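Local coordinates for protein catalase (Bacillus pumilus, PDB 4QOL) that breaks down hydrogen peroxide to water and oxygen at a buried heme and also shows peroxidase-like reactivity toward phenolic substrates, at residues L132-I137 with S174-T179; F182-I187 with I441-A446; G65-E70 with Q293-M298. All coordinates share one frame; numbering follows the deposited sequence.

Contact 1 of 3, residues L132-I137 with S174-T179; sequences LPIFFI and STHMLT. With HEM (protoporphyrin IX containing Fe), chain E.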
loop_
_atom_site.group_PDB
_atom_site.type_symbol
_atom_site.label_atom_id
_atom_site.label_comp_id
_atom_site.label_asym_id
_atom_site.label_seq_id
_atom_site.Cartn_x
_atom_site.Cartn_y
_atom_site.Cartn_z
ATOM N N LEU A 132 -18.289 18.673 22.201
ATOM C CA LEU A 132 -18.318 18.530 23.629
ATOM C C LEU A 132 -16.910 18.816 24.244
ATOM O O LEU A 132 -15.894 18.459 23.668
ATOM C CB LEU A 132 -18.799 17.131 24.036
ATOM C CG LEU A 132 -20.084 16.706 23.356
ATOM C CD1 LEU A 132 -20.443 15.296 23.768
ATOM C CD2 LEU A 132 -21.248 17.640 23.698
ATOM N N PRO A 133 -16.878 19.346 25.455
ATOM C CA PRO A 133 -15.589 19.868 25.972
ATOM C C PRO A 133 -14.746 18.929 26.829
ATOM O O PRO A 133 -13.603 19.365 27.304
ATOM C CB PRO A 133 -16.010 21.072 26.834
ATOM C CG PRO A 133 -17.319 20.644 27.366
ATOM C CD PRO A 133 -17.994 19.921 26.201
ATOM N N ILE A 134 -15.215 17.711 27.010
ATOM C CA ILE A 134 -14.521 16.659 27.748
ATOM C C ILE A 134 -14.498 15.383 26.962
ATOM O O ILE A 134 -15.012 15.313 25.860
ATOM C CB ILE A 134 -15.159 16.407 29.110
ATOM C CG1 ILE A 134 -16.643 16.138 28.950
ATOM C CG2 ILE A 134 -14.997 17.613 30.005
ATOM C CD1 ILE A 134 -17.243 15.606 30.177
ATOM N N PHE A 135 -13.880 14.347 27.513
ATOM C CA PHE A 135 -13.848 13.066 26.871
ATOM C C PHE A 135 -14.223 11.925 27.813
ATOM O O PHE A 135 -14.297 12.101 29.021
ATOM C CB PHE A 135 -12.457 12.806 26.237
ATOM C CG PHE A 135 -12.509 12.038 24.994
ATOM C CD1 PHE A 135 -13.170 12.532 23.905
ATOM C CD2 PHE A 135 -11.895 10.800 24.884
ATOM C CE1 PHE A 135 -13.291 11.809 22.732
ATOM C CE2 PHE A 135 -11.957 10.069 23.711
ATOM C CZ PHE A 135 -12.603 10.595 22.611
ATOM N N PHE A 136 -14.384 10.743 27.230
ATOM C CA PHE A 136 -14.829 9.538 27.965
ATOM C C PHE A 136 -13.724 8.924 28.842
ATOM O O PHE A 136 -13.988 8.282 29.830
ATOM C CB PHE A 136 -15.196 8.403 26.986
ATOM C CG PHE A 136 -16.215 8.749 25.947
ATOM C CD1 PHE A 136 -15.813 9.272 24.713
ATOM C CD2 PHE A 136 -17.545 8.458 26.165
ATOM C CE1 PHE A 136 -16.716 9.528 23.730
ATOM C CE2 PHE A 136 -18.471 8.728 25.173
ATOM C CZ PHE A 136 -18.038 9.254 23.950
ATOM N N ILE A 137 -12.472 9.167 28.458
ATOM C CA ILE A 137 -11.297 8.489 28.999
ATOM C C ILE A 137 -10.194 9.528 29.154
ATOM O O ILE A 137 -10.317 10.608 28.638
ATOM C CB ILE A 137 -10.794 7.340 28.104
ATOM C CG1 ILE A 137 -10.531 7.789 26.660
ATOM C CG2 ILE A 137 -11.761 6.152 28.141
ATOM C CD1 ILE A 137 -9.743 6.788 25.841
ATOM N N SER A 174 -15.737 7.982 32.642
ATOM C CA SER A 174 -16.607 8.323 31.525
ATOM C C SER A 174 -17.912 9.012 31.942
ATOM O O SER A 174 -18.658 9.521 31.112
ATOM C CB SER A 174 -16.984 7.038 30.747
ATOM O OG SER A 174 -17.774 6.093 31.524
ATOM N N THR A 175 -18.175 9.064 33.253
ATOM C CA THR A 175 -19.492 9.497 33.742
ATOM C C THR A 175 -19.815 10.956 33.356
ATOM O O THR A 175 -20.962 11.276 32.959
ATOM C CB THR A 175 -19.555 9.326 35.286
ATOM O OG1 THR A 175 -19.237 7.971 35.628
ATOM C CG2 THR A 175 -20.875 9.637 35.790
ATOM N N HIS A 176 -18.850 11.859 33.493
ATOM C CA HIS A 176 -19.065 13.230 33.057
ATOM C C HIS A 176 -19.403 13.310 31.547
ATOM O O HIS A 176 -20.411 13.923 31.165
ATOM C CB HIS A 176 -17.854 14.099 33.436
ATOM C CG HIS A 176 -18.094 15.575 33.307
ATOM N ND1 HIS A 176 -17.054 16.499 33.352
ATOM C CD2 HIS A 176 -19.233 16.294 33.185
ATOM C CE1 HIS A 176 -17.552 17.710 33.202
ATOM N NE2 HIS A 176 -18.872 17.611 33.092
ATOM N N MET A 177 -18.610 12.655 30.697
ATOM C CA MET A 177 -18.885 12.684 29.298
ATOM C C MET A 177 -20.276 12.186 28.943
ATOM O O MET A 177 -20.969 12.777 28.100
ATOM C CB MET A 177 -17.848 11.894 28.522
ATOM C CG MET A 177 -18.087 11.880 27.027
ATOM S SD MET A 177 -17.703 13.498 26.334
ATOM C CE MET A 177 -17.398 13.065 24.605
ATOM N N LEU A 178 -20.638 11.079 29.542
ATOM C CA LEU A 178 -21.928 10.460 29.201
ATOM C C LEU A 178 -23.090 11.367 29.619
ATOM O O LEU A 178 -24.172 11.424 29.015
ATOM C CB LEU A 178 -22.044 9.128 29.859
ATOM C CG LEU A 178 -21.018 8.111 29.361
ATOM C CD1 LEU A 178 -21.076 6.840 30.197
ATOM C CD2 LEU A 178 -21.319 7.757 27.916
ATOM N N THR A 179 -22.866 12.155 30.664
ATOM C CA THR A 179 -23.853 13.144 31.101
ATOM C C THR A 179 -24.067 14.316 30.118
ATOM O O THR A 179 -25.171 14.897 30.074
ATOM C CB THR A 179 -23.483 13.668 32.509
ATOM O OG1 THR A 179 -23.384 12.534 33.397
ATOM C CG2 THR A 179 -24.476 14.669 33.037
HETATM C CHA HEM E . -9.767 11.680 13.950
HETATM C CHB HEM E . -7.198 9.042 17.108
HETATM C CHC HEM E . -9.259 11.639 20.824
HETATM C CHD HEM E . -11.171 14.621 17.518
HETATM C C1A HEM E . -8.926 10.723 14.496
HETATM C C2A HEM E . -8.212 9.724 13.758
HETATM C C3A HEM E . -7.491 8.989 14.647
HETATM C C4A HEM E . -7.749 9.526 15.922
HETATM C CMA HEM E . -6.502 7.876 14.458
HETATM C CAA HEM E . -8.246 9.590 12.270
HETATM C CBA HEM E . -7.459 10.799 11.721
HETATM C CGA HEM E . -7.245 10.708 10.256
HETATM O O1A HEM E . -6.852 11.731 9.659
HETATM O O2A HEM E . -7.347 9.618 9.648
HETATM C C1B HEM E . -7.591 9.548 18.379
HETATM C C2B HEM E . -7.075 9.009 19.600
HETATM C C3B HEM E . -7.645 9.698 20.639
HETATM C C4B HEM E . -8.501 10.737 20.048
HETATM C CMB HEM E . -6.076 7.883 19.682
HETATM C CAB HEM E . -7.427 9.560 22.080
HETATM C CBB HEM E . -6.369 8.871 22.516
HETATM C C1C HEM E . -9.959 12.691 20.233
HETATM C C2C HEM E . -10.372 13.811 20.917
HETATM C C3C HEM E . -10.932 14.635 19.990
HETATM C C4C HEM E . -10.793 14.058 18.706
HETATM C CMC HEM E . -10.292 13.973 22.420
HETATM C CAC HEM E . -11.400 15.959 20.232
HETATM C CBC HEM E . -10.861 16.619 21.243
HETATM C C1D HEM E . -10.915 14.008 16.282
HETATM C C2D HEM E . -11.407 14.587 15.031
HETATM C C3D HEM E . -11.057 13.775 14.029
HETATM C C4D HEM E . -10.326 12.692 14.679
HETATM C CMD HEM E . -12.189 15.865 14.977
HETATM C CAD HEM E . -11.319 13.950 12.554
HETATM C CBD HEM E . -10.238 14.927 12.038
HETATM C CGD HEM E . -10.562 15.097 10.582
HETATM O O1D HEM E . -11.434 15.909 10.297
HETATM O O2D HEM E . -9.967 14.439 9.687
HETATM N NA HEM E . -8.609 10.615 15.853
HETATM N NB HEM E . -8.417 10.555 18.720
HETATM N NC HEM E . -10.146 12.873 18.880
HETATM N ND HEM E . -10.268 12.873 16.040
HETATM FE FE HEM E . -9.382 11.763 17.331
HETATM O O HOH W 1 -15.922 11.982 31.314
#

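Contact 2 of 3, residues F182-I187 with I441-A446; sequences FSDEGI and IKNLTA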
loop_
_atom_site.group_PDB
_atom_site.type_symbol
_atom_site.label_atom_id
_atom_site.label_comp_id
_atom_site.label_asym_id
_atom_site.label_seq_id
_atom_site.Cartn_x
_atom_site.Cartn_y
_atom_site.Cartn_z
ATOM N N PHE A 182 -25.576 12.216 26.499
ATOM C CA PHE A 182 -26.980 11.772 26.462
ATOM C C PHE A 182 -27.945 12.902 26.796
ATOM O O PHE A 182 -29.141 12.672 26.850
ATOM C CB PHE A 182 -27.171 10.522 27.320
ATOM C CG PHE A 182 -26.672 9.304 26.674
ATOM C CD1 PHE A 182 -27.493 8.581 25.836
ATOM C CD2 PHE A 182 -25.365 8.900 26.812
ATOM C CE1 PHE A 182 -27.029 7.469 25.176
ATOM C CE2 PHE A 182 -24.904 7.745 26.164
ATOM C CZ PHE A 182 -25.744 7.016 25.381
ATOM N N SER A 183 -27.434 14.132 26.948
ATOM C CA SER A 183 -28.302 15.344 26.724
ATOM C C SER A 183 -28.644 15.439 25.270
ATOM O O SER A 183 -28.137 14.648 24.445
ATOM C CB SER A 183 -27.647 16.643 27.175
ATOM O OG SER A 183 -26.672 17.125 26.252
ATOM N N ASP A 184 -29.526 16.341 24.894
ATOM C CA ASP A 184 -29.820 16.396 23.476
ATOM C C ASP A 184 -28.614 16.952 22.695
ATOM O O ASP A 184 -28.594 16.917 21.447
ATOM C CB ASP A 184 -31.088 17.196 23.175
ATOM C CG ASP A 184 -32.404 16.425 23.567
ATOM O OD1 ASP A 184 -32.447 15.165 23.608
ATOM O OD2 ASP A 184 -33.412 17.144 23.737
ATOM N N GLU A 185 -27.612 17.463 23.389
ATOM C CA GLU A 185 -26.430 17.955 22.647
ATOM C C GLU A 185 -25.626 16.778 22.035
ATOM O O GLU A 185 -24.761 17.013 21.186
ATOM C CB GLU A 185 -25.505 18.833 23.529
ATOM C CG GLU A 185 -24.587 19.696 22.688
ATOM C CD GLU A 185 -23.789 20.708 23.516
ATOM O OE1 GLU A 185 -24.161 21.013 24.662
ATOM O OE2 GLU A 185 -22.827 21.250 22.979
ATOM N N GLY A 186 -25.974 15.527 22.385
ATOM C CA GLY A 186 -25.474 14.387 21.666
ATOM C C GLY A 186 -25.898 14.267 20.204
ATOM O O GLY A 186 -25.253 13.547 19.447
ATOM N N ILE A 187 -26.899 15.057 19.793
ATOM C CA ILE A 187 -27.288 15.191 18.416
ATOM C C ILE A 187 -27.446 16.664 18.052
ATOM O O ILE A 187 -28.559 17.205 18.056
ATOM C CB ILE A 187 -28.592 14.445 18.070
ATOM C CG1 ILE A 187 -28.629 13.060 18.718
ATOM C CG2 ILE A 187 -28.717 14.359 16.540
ATOM C CD1 ILE A 187 -29.883 12.271 18.457
ATOM N N ILE A 441 -32.681 11.792 30.962
ATOM C CA ILE A 441 -33.147 10.516 31.538
ATOM C C ILE A 441 -33.844 9.672 30.456
ATOM O O ILE A 441 -33.646 8.470 30.374
ATOM C CB ILE A 441 -34.111 10.762 32.734
ATOM C CG1 ILE A 441 -33.372 11.448 33.888
ATOM C CG2 ILE A 441 -34.755 9.462 33.187
ATOM C CD1 ILE A 441 -32.214 10.632 34.455
ATOM N N LYS A 442 -34.618 10.319 29.611
ATOM C CA LYS A 442 -35.281 9.652 28.478
ATOM C C LYS A 442 -34.253 9.005 27.514
ATOM O O LYS A 442 -34.389 7.880 27.093
ATOM C CB LYS A 442 -36.081 10.721 27.731
ATOM C CG LYS A 442 -36.738 10.254 26.441
ATOM C CD LYS A 442 -37.273 11.452 25.671
ATOM C CE LYS A 442 -38.297 11.004 24.632
ATOM N NZ LYS A 442 -37.645 10.379 23.444
ATOM N N ASN A 443 -33.193 9.768 27.195
ATOM C CA ASN A 443 -32.184 9.292 26.207
ATOM C C ASN A 443 -31.348 8.157 26.779
ATOM O O ASN A 443 -31.111 7.150 26.129
ATOM C CB ASN A 443 -31.269 10.438 25.827
ATOM C CG ASN A 443 -31.974 11.545 25.082
ATOM O OD1 ASN A 443 -33.028 11.336 24.483
ATOM N ND2 ASN A 443 -31.346 12.734 25.053
ATOM N N LEU A 444 -31.008 8.274 28.068
ATOM C CA LEU A 444 -30.316 7.183 28.775
ATOM C C LEU A 444 -31.149 5.943 28.898
ATOM O O LEU A 444 -30.684 4.848 28.687
ATOM C CB LEU A 444 -29.848 7.623 30.161
ATOM C CG LEU A 444 -28.650 8.575 30.209
ATOM C CD1 LEU A 444 -28.520 9.118 31.611
ATOM C CD2 LEU A 444 -27.342 7.901 29.803
ATOM N N THR A 445 -32.432 6.119 29.237
ATOM C CA THR A 445 -33.315 4.967 29.396
ATOM C C THR A 445 -33.460 4.184 28.101
ATOM O O THR A 445 -33.399 2.936 28.085
ATOM C CB THR A 445 -34.721 5.447 29.927
ATOM O OG1 THR A 445 -34.567 6.075 31.214
ATOM C CG2 THR A 445 -35.693 4.320 29.998
ATOM N N ALA A 446 -33.645 4.885 27.007
ATOM C CA ALA A 446 -33.795 4.237 25.713
ATOM C C ALA A 446 -32.550 3.436 25.338
ATOM O O ALA A 446 -32.635 2.432 24.668
ATOM C CB ALA A 446 -34.108 5.252 24.632
HETATM O O HOH W 2 -34.418 13.512 23.179
#

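Contact 3 of 3, residues G65-E70 with Q293-M298; sequences GVFEVE and QKVGRM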
loop_
_atom_site.group_PDB
_atom_site.type_symbol
_atom_site.label_atom_id
_atom_site.label_comp_id
_atom_site.label_asym_id
_atom_site.label_seq_id
_atom_site.Cartn_x
_atom_site.Cartn_y
_atom_site.Cartn_z
ATOM N N GLY A 65 -11.965 29.053 5.336
ATOM C CA GLY A 65 -12.348 30.321 5.828
ATOM C C GLY A 65 -11.185 31.130 6.330
ATOM O O GLY A 65 -10.049 30.945 5.918
ATOM N N VAL A 66 -11.504 32.078 7.181
ATOM C CA VAL A 66 -10.521 33.015 7.747
ATOM C C VAL A 66 -10.739 33.169 9.246
ATOM O O VAL A 66 -11.861 33.209 9.716
ATOM C CB VAL A 66 -10.586 34.412 7.054
ATOM C CG1 VAL A 66 -9.616 35.378 7.682
ATOM C CG2 VAL A 66 -10.265 34.271 5.575
ATOM N N PHE A 67 -9.647 33.184 9.987
ATOM C CA PHE A 67 -9.644 33.577 11.365
ATOM C C PHE A 67 -9.024 34.967 11.571
ATOM O O PHE A 67 -7.981 35.236 11.057
ATOM C CB PHE A 67 -8.843 32.572 12.215
ATOM C CG PHE A 67 -8.792 32.967 13.667
ATOM C CD1 PHE A 67 -9.855 32.670 14.502
ATOM C CD2 PHE A 67 -7.675 33.582 14.201
ATOM C CE1 PHE A 67 -9.849 33.020 15.825
ATOM C CE2 PHE A 67 -7.660 33.931 15.544
ATOM C CZ PHE A 67 -8.754 33.678 16.341
ATOM N N GLU A 68 -9.741 35.833 12.270
ATOM C CA GLU A 68 -9.265 37.191 12.574
ATOM C C GLU A 68 -9.152 37.424 14.064
ATOM O O GLU A 68 -10.118 37.266 14.792
ATOM C CB GLU A 68 -10.223 38.244 11.974
ATOM C CG GLU A 68 -9.700 39.668 12.160
ATOM C CD GLU A 68 -10.459 40.679 11.343
ATOM O OE1 GLU A 68 -11.210 40.286 10.432
ATOM O OE2 GLU A 68 -10.310 41.870 11.619
ATOM N N VAL A 69 -7.999 37.921 14.480
ATOM C CA VAL A 69 -7.744 38.254 15.852
ATOM C C VAL A 69 -8.481 39.541 16.202
ATOM O O VAL A 69 -8.358 40.565 15.482
ATOM C CB VAL A 69 -6.245 38.461 16.123
ATOM C CG1 VAL A 69 -5.966 38.934 17.558
ATOM C CG2 VAL A 69 -5.496 37.147 15.844
ATOM N N GLU A 70 -9.210 39.468 17.303
ATOM C CA GLU A 70 -9.786 40.683 17.925
ATOM C C GLU A 70 -8.908 41.233 19.058
ATOM O O GLU A 70 -8.683 42.427 19.156
ATOM C CB GLU A 70 -11.198 40.411 18.453
ATOM C CG GLU A 70 -11.826 41.698 18.999
ATOM C CD GLU A 70 -13.262 41.581 19.419
ATOM O OE1 GLU A 70 -13.723 42.494 20.169
ATOM O OE2 GLU A 70 -13.932 40.628 19.016
ATOM N N GLN A 293 -12.192 34.499 27.776
ATOM C CA GLN A 293 -11.528 35.692 27.271
ATOM C C GLN A 293 -11.579 35.622 25.755
ATOM O O GLN A 293 -11.089 34.652 25.188
ATOM C CB GLN A 293 -10.074 35.736 27.744
ATOM C CG GLN A 293 -9.947 35.725 29.250
ATOM C CD GLN A 293 -8.585 36.094 29.693
ATOM O OE1 GLN A 293 -8.012 37.082 29.207
ATOM N NE2 GLN A 293 -8.029 35.317 30.610
ATOM N N LYS A 294 -12.139 36.653 25.100
ATOM C CA LYS A 294 -12.333 36.617 23.667
ATOM C C LYS A 294 -11.011 36.786 22.922
ATOM O O LYS A 294 -10.203 37.647 23.286
ATOM C CB LYS A 294 -13.329 37.674 23.207
ATOM C CG LYS A 294 -13.831 37.420 21.778
ATOM C CD LYS A 294 -14.879 38.461 21.444
ATOM C CE LYS A 294 -15.555 38.115 20.138
ATOM N NZ LYS A 294 -16.332 39.261 19.680
ATOM N N VAL A 295 -10.784 35.916 21.909
ATOM C CA VAL A 295 -9.588 35.992 21.076
ATOM C C VAL A 295 -9.870 36.553 19.705
ATOM O O VAL A 295 -9.169 37.469 19.226
ATOM C CB VAL A 295 -8.862 34.657 20.986
ATOM C CG1 VAL A 295 -7.619 34.792 20.102
ATOM C CG2 VAL A 295 -8.574 34.140 22.375
ATOM N N GLY A 296 -10.875 36.015 19.045
ATOM C CA GLY A 296 -11.159 36.391 17.698
ATOM C C GLY A 296 -12.258 35.578 17.099
ATOM O O GLY A 296 -13.055 34.958 17.832
ATOM N N ARG A 297 -12.381 35.701 15.793
ATOM C CA ARG A 297 -13.516 35.103 15.120
ATOM C C ARG A 297 -13.114 34.400 13.834
ATOM O O ARG A 297 -12.287 34.893 13.067
ATOM C CB ARG A 297 -14.583 36.167 14.744
ATOM C CG ARG A 297 -15.843 35.613 14.064
ATOM C CD ARG A 297 -16.732 36.821 13.794
ATOM N NE ARG A 297 -18.114 36.607 13.406
ATOM C CZ ARG A 297 -19.174 36.519 14.212
ATOM N NH1 ARG A 297 -19.067 36.462 15.531
ATOM N NH2 ARG A 297 -20.370 36.374 13.658
ATOM N N MET A 298 -13.666 33.202 13.674
ATOM C CA MET A 298 -13.457 32.385 12.469
ATOM C C MET A 298 -14.753 32.330 11.629
ATOM O O MET A 298 -15.840 32.017 12.130
ATOM C CB MET A 298 -13.063 30.948 12.849
ATOM C CG MET A 298 -12.963 30.016 11.634
ATOM S SD MET A 298 -12.314 28.394 12.130
ATOM C CE MET A 298 -13.727 27.661 12.952
#

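Contact 1 of 3, residues L132-I137 with S174-T179
M177 is the bump of this contact, reaching from helix 175-181 into a hollow built by L132, I134, F135 and F136. Its CG stands anti to the backbone N (chi1 180°) and the chain bends at chi2, 72°, so the thioether turns across the loop. CG lies over one face of the F136 ring, 3.7 Å from the centroid, a CH-pi contact that the sulfur extends into a Met-aromatic one. SD slides past I134 the other way and comes 3.3 Å from I134 O, while CE ends between L132 CD1 and the F136 ring, near CE1. L178 CD2 meets the F136 ring at its edge. A second bump points the opposite way: I134 CD1 sits over the face of the H176 imidazole, 3.2 Å from H176 CG, tight for a ring whose ND1 is bonded to T282 O. No direct hydrogen bond joins the segments; a water does, donating to F135 O and accepting from M177 N, 2.8 Å each. F135 carries F136 CD1 over one ring face and the heme methyl CMC over the other, 3.5 Å from F135 CD1. F135 thus lines the catalase heme pocket, with F136 and M177 behind it as second shell.

Contact 2 of 3, residues F182-I187 with I441-A446
N443 does most of the holding here, its amide reaching from helix 434-448 to the turn that follows helix 175-181. Both N-H groups of ND2 are spent in the amide plane: one goes to F182 O at 2.8 Å, the other, nearly straight at 174°, to D184 OD1 at 3.0 Å. Each acceptor is met from above its own plane, and the carboxylate is turned 46° from the amide. Two bonds from one nitrogen should fix the amide's rotation and settle which end is nitrogen. The tight part is beside them, where L444 CD2 lies 3.5 Å from F182 CG and also packs on F182 CB. Y470 and L474 of helix 468-478 also touch L444. Toward D184, which is partly exposed, the fit loosens: a water bridges D184 OD1 and N443 OD1, donating to both, so D184 OD1 accepts hydrogen bonds from the amide and the water. S183 OG, itself bonded to W180 O, accepts from E185 N at 3.0 Å, closing an ST turn at the start of the 3-10 segment 184-186. The contact thus ties the turn after helix 175-181 of the catalase core to helix 434-448 of the C-terminal helical region through a side-chain amide.

Contact 3 of 3, residues G65-E70 with Q293-M298
A salt bridge and three backbone hydrogen bonds join 65-70 to 293-298, parts of neighbouring antiparallel strands in the curled sheet of the catalase beta-barrel, E70 lying just past the end of the first. In the salt bridge K294 NZ donates a hydrogen bond to the syn lone pair of E70 OE2 at 2.8 Å. Both side chains are extended with CG anti to the backbone N, and they cross obliquely, so that K294 CD and CE also lie along the carboxylate oxygen. E70 is exposed and K294 partly so, at the exposed end of the pairing. An alanine at K294 removes the ammonium and the methylenes beneath it, and would probably leave the E70 side chain less fixed and this end of the strand pair less firmly joined.

Next inward, E68 and R297 form a hydrogen-bonded pair, E68 N to R297 O at 2.8 Å and nearly straight (173°), with R297 N returning the bond to E68 O. E70 N then bonds V295 O, arriving on a lone pair at 2.8 Å. This keeps the register; the irregularity is on the other side of the strand, where V295 and G296 both face L261 of strand 258-267: a classic beta bulge. G296 suits its place, since a CB there would run into E68 O and F67 CZ. R297 NH1 forms a salt bridge with D260 OD1.

On the buried face, F67 stands with CG anti to the backbone N (chi1 179°), its ring reaching along the G296-R297 backbone. V295 CG1 comes to the ring's edge, 4.1 Å from F67 CZ. M298 shares this face, its far end turned toward V91, V93, F114 and V116. M298 CB meets the ring edge at another point, in the ring plane, 4.0 Å from F67 CD1.

In the fold
Contacts 1 and 2 are neighbours in series: helix 175-181 supplies one side of contact 1 and ends just before F182 opens contact 2, and they touch where L132 CD2 meets E185. Their centres are 13 Å apart, while contact 3 lies in the barrel sheet, 27 Å from the centre of contact 1 and 32 Å from that of contact 2. Contact 1 is fully buried beside the heme and relies on sulfur, rings and one water. Contact 2, also largely buried, is held by a side-chain amide and ties in the C-terminal helices. Contact 3, buried on one face only, combines backbone pairing with a charged pair at its exposed end.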